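Local coordinates for predicted HD superfamily hydrolase (uncultured Thermotogales bacterium, PDB 2PQ7), which probably hydrolyses a substrate that the structure alone does not identify, using an HD-domain site that binds two iron ions, at the interface of chains A and B. Numbering follows the deposited sequence. Chains: chain A/B, Predicted HD superfamily hydrolase.

Contact 1: the interface of chains A and B. Residues chain A 146, 209, 213, 216-217; chain B 139-141, 143.
A helix N-cap made across the subunit boundary joins the long helix 193-217 of chain A to the start of helix 139-147 of chain B. The carboxylate of A:Glu216 meets the first backbone N-H groups of that helix. OE2 accepts a hydrogen bond from B:Ala139 N at 3.0 Å, through its syn lone pair. OE1 takes the N-H of B:Val140 at 2.9 Å. That bond is nearly straight, 173° at the hydrogen, and also arrives on the syn side, but 27° out of the carboxylate plane. A water 2.6 Å from OE1 of A:Glu216 carries the contact on to B:Ala141 N. The side chain leaves beside its own backbone N (chi1 -66°) and runs extended beyond CG, which lets the carboxylate span to the helix start. The positive end of the helix dipole would probably favour the negative charge. A glutamine here would keep one acceptor oxygen but is likely to leave one of the two backbone N-H groups facing an amide NH2, without its acceptor.

Apolar groups pack beside this cap. B:Val140 points its two methyls at different partners. CG2 lies 3.8 Å above the plane of the A:Phe213 ring, offset toward the rim, while CG1 reaches CE3 of the A:Trp217 indole at 3.9 Å. The methyl of B:Ala143 sits over the centre of the A:Phe146 ring, 3.4 Å from the centroid, and at the same time meets the edge of A:Phe213 in plane. One turn earlier, CB of B:Ala139 faces the ring of A:Phe209. Small alanines thus let helix 139-147 settle close among the aromatic side chains. In the deposited dimer, this patch and its two-fold twin clasp each chain's short helix against the other chain's long one.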
loop_
_atom_site.group_PDB
_atom_site.type_symbol
_atom_site.label_atom_id
_atom_site.label_comp_id
_atom_site.label_asym_id
_atom_site.label_seq_id
_atom_site.Cartn_x
_atom_site.Cartn_y
_atom_site.Cartn_z
ATOM N N PHE A 146 2.972 4.414 -4.342
ATOM C CA PHE A 146 4.074 4.567 -3.404
ATOM C C PHE A 146 5.453 4.276 -3.996
ATOM O O PHE A 146 6.442 4.927 -3.618
ATOM C CB PHE A 146 3.771 3.799 -2.107
ATOM C CG PHE A 146 2.666 4.430 -1.319
ATOM C CD1 PHE A 146 2.854 5.656 -0.708
ATOM C CD2 PHE A 146 1.436 3.827 -1.186
ATOM C CE1 PHE A 146 1.840 6.268 0.016
ATOM C CE2 PHE A 146 0.433 4.440 -0.457
ATOM C CZ PHE A 146 0.636 5.657 0.138
ATOM N N PHE A 209 -7.781 1.672 2.954
ATOM C CA PHE A 209 -6.351 1.932 3.011
ATOM C C PHE A 209 -6.095 3.397 3.377
ATOM O O PHE A 209 -5.263 3.681 4.253
ATOM C CB PHE A 209 -5.642 1.612 1.692
ATOM C CG PHE A 209 -4.141 1.708 1.790
ATOM C CD1 PHE A 209 -3.513 2.935 1.725
ATOM C CD2 PHE A 209 -3.367 0.573 2.003
ATOM C CE1 PHE A 209 -2.135 3.020 1.866
ATOM C CE2 PHE A 209 -2.010 0.664 2.124
ATOM C CZ PHE A 209 -1.396 1.876 2.068
ATOM N N PHE A 213 -4.391 4.852 6.707
ATOM C CA PHE A 213 -3.191 5.659 6.545
ATOM C C PHE A 213 -3.333 6.952 7.342
ATOM O O PHE A 213 -2.462 7.295 8.149
ATOM C CB PHE A 213 -2.949 5.971 5.061
ATOM C CG PHE A 213 -1.626 6.601 4.774
ATOM C CD1 PHE A 213 -1.460 7.959 4.921
ATOM C CD2 PHE A 213 -0.564 5.853 4.351
ATOM C CE1 PHE A 213 -0.238 8.547 4.646
ATOM C CE2 PHE A 213 0.667 6.422 4.094
ATOM C CZ PHE A 213 0.828 7.769 4.226
ATOM N N GLU A 216 -3.552 6.330 11.188
ATOM C CA GLU A 216 -2.246 5.974 11.734
ATOM C C GLU A 216 -1.246 7.112 11.706
ATOM O O GLU A 216 -0.380 7.201 12.570
ATOM C CB GLU A 216 -1.630 4.833 10.927
ATOM C CG GLU A 216 -2.363 3.485 11.016
ATOM C CD GLU A 216 -1.879 2.483 9.974
ATOM O OE1 GLU A 216 -0.760 2.666 9.442
ATOM O OE2 GLU A 216 -2.627 1.501 9.709
ATOM N N TRP A 217 -1.338 7.959 10.689
ATOM C CA TRP A 217 -0.384 9.043 10.517
ATOM C C TRP A 217 -0.539 10.074 11.631
ATOM O O TRP A 217 0.447 10.709 12.027
ATOM C CB TRP A 217 -0.538 9.664 9.131
ATOM C CG TRP A 217 0.559 10.597 8.773
ATOM C CD1 TRP A 217 0.583 11.951 8.970
ATOM C CD2 TRP A 217 1.796 10.258 8.145
ATOM N NE1 TRP A 217 1.766 12.480 8.498
ATOM C CE2 TRP A 217 2.531 11.461 7.989
ATOM C CE3 TRP A 217 2.367 9.059 7.712
ATOM C CZ2 TRP A 217 3.811 11.492 7.418
ATOM C CZ3 TRP A 217 3.642 9.087 7.138
ATOM C CH2 TRP A 217 4.349 10.300 6.996
ATOM N N ALA B 139 -1.226 0.282 7.392
ATOM C CA ALA B 139 -1.235 0.946 6.091
ATOM C C ALA B 139 0.009 1.790 5.854
ATOM O O ALA B 139 0.610 1.753 4.779
ATOM C CB ALA B 139 -2.460 1.789 5.955
ATOM N N VAL B 140 0.449 2.551 6.856
ATOM C CA VAL B 140 1.639 3.383 6.680
ATOM C C VAL B 140 2.863 2.513 6.498
ATOM O O VAL B 140 3.714 2.809 5.653
ATOM C CB VAL B 140 1.831 4.409 7.840
ATOM C CG1 VAL B 140 3.122 5.185 7.656
ATOM C CG2 VAL B 140 0.654 5.372 7.909
ATOM N N ALA B 141 2.967 1.426 7.268
ATOM C CA ALA B 141 4.065 0.470 7.108
ATOM C C ALA B 141 4.114 -0.120 5.666
ATOM O O ALA B 141 5.182 -0.242 5.088
ATOM C CB ALA B 141 3.940 -0.644 8.139
ATOM N N ALA B 143 2.886 1.330 2.947
ATOM C CA ALA B 143 3.343 2.411 2.104
ATOM C C ALA B 143 4.874 2.571 2.203
ATOM O O ALA B 143 5.539 2.793 1.177
ATOM C CB ALA B 143 2.637 3.699 2.425
HETATM O O HOH W 1 1.508 1.406 9.814
#

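Contact 2: the interface of chains A and B. Residues chain A 146-147; chain B 146-147.
This is a homotypic helix-end contact, in which the last residues of helix 139-147 from the two chains meet across the two-fold axis. It brings like residues together and closes the deposited dimer near its axis. The structure alone does not show whether this dimer forms in solution. The beta carbons of A:Phe146 and B:Phe146 touch at 3.8 Å. The phenyl groups themselves do not stack on one another. In both chains CG lies beside the backbone N and anti to the carbonyl carbon (chi1 -69°), and the two rings extend away from the meeting point of the beta carbons. The Phe-Phe contact is therefore made at the root of each side chain.

The serines flank this centre. The carbonyl oxygen of A:Phe146 lies 3.5 Å from CA of B:Ser147, and B:Phe146 O stands in the same relation to A:Ser147. Each serine hydroxyl also turns toward the partner chain. B:Ser147 OG makes a weak hydrogen bond of 3.5 Å to A:Phe146 O, and A:Ser147 OG repeats it with B:Phe146 O. These long bonds probably add little strength. The serine OG lies beside its own backbone N (chi1 -66°), a turn that sets it alongside the opposite phenylalanine. From there it comes within 3.9 Å of the beta carbon, B:Ser147 OG against A:Phe146 CB, and the ring carbon CD1 is nearly as near. The hydroxyl thus borders both a polar and an apolar part of the same residue.

The paired contacts are almost identical in the two halves, as expected for two copies of one protein. Together they hide 128 Å² of protein surface. The packing rests on short side-chain stems and backbone, with the hydroxyls as minor polar partners. Its part in the protein is to set the ends of the two short helices side by side at the dimer axis.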
loop_
_atom_site.group_PDB
_atom_site.type_symbol
_atom_site.label_atom_id
_atom_site.label_comp_id
_atom_site.label_asym_id
_atom_site.label_seq_id
_atom_site.Cartn_x
_atom_site.Cartn_y
_atom_site.Cartn_z
ATOM N N PHE A 146 2.972 4.414 -4.342
ATOM C CA PHE A 146 4.074 4.567 -3.404
ATOM C C PHE A 146 5.453 4.276 -3.996
ATOM O O PHE A 146 6.442 4.927 -3.618
ATOM C CB PHE A 146 3.771 3.799 -2.107
ATOM C CG PHE A 146 2.666 4.430 -1.319
ATOM C CD1 PHE A 146 2.854 5.656 -0.708
ATOM C CD2 PHE A 146 1.436 3.827 -1.186
ATOM C CE1 PHE A 146 1.840 6.268 0.016
ATOM C CE2 PHE A 146 0.433 4.440 -0.457
ATOM C CZ PHE A 146 0.636 5.657 0.138
ATOM N N SER A 147 5.535 3.343 -4.933
ATOM C CA SER A 147 6.799 3.070 -5.607
ATOM C C SER A 147 7.257 4.247 -6.458
ATOM O O SER A 147 8.437 4.563 -6.451
ATOM C CB SER A 147 6.714 1.819 -6.448
ATOM O OG SER A 147 6.534 0.708 -5.599
ATOM N N PHE B 146 6.867 0.042 0.071
ATOM C CA PHE B 146 6.862 0.387 -1.343
ATOM C C PHE B 146 7.642 1.655 -1.688
ATOM O O PHE B 146 8.259 1.732 -2.763
ATOM C CB PHE B 146 5.424 0.366 -1.884
ATOM C CG PHE B 146 4.862 -1.020 -1.948
ATOM C CD1 PHE B 146 5.360 -1.936 -2.857
ATOM C CD2 PHE B 146 3.852 -1.432 -1.109
ATOM C CE1 PHE B 146 4.865 -3.231 -2.926
ATOM C CE2 PHE B 146 3.359 -2.722 -1.188
ATOM C CZ PHE B 146 3.868 -3.617 -2.093
ATOM N N SER B 147 7.655 2.631 -0.792
ATOM C CA SER B 147 8.447 3.836 -1.010
ATOM C C SER B 147 9.942 3.543 -1.006
ATOM O O SER B 147 10.656 4.085 -1.836
ATOM C CB SER B 147 8.121 4.900 0.009
ATOM O OG SER B 147 6.791 5.328 -0.185
#

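Contact 1 and contact 2 belong to one two-fold symmetric interface, and the centres of their C-alpha atoms lie about 11 Å apart. A:Phe146 is common to both. One face of its ring serves contact 1, while contact 2 rests mainly on its beta carbon and carbonyl oxygen. Helix 139-147 also takes part in both. In contact 2 its copies meet at their ends, and in contact 1 chain B's copy docks on helix 193-217 of chain A. The twin of contact 1, with the chains exchanged, places a matching clasp on the other half, so contact 2 joins two such clasps near the axis.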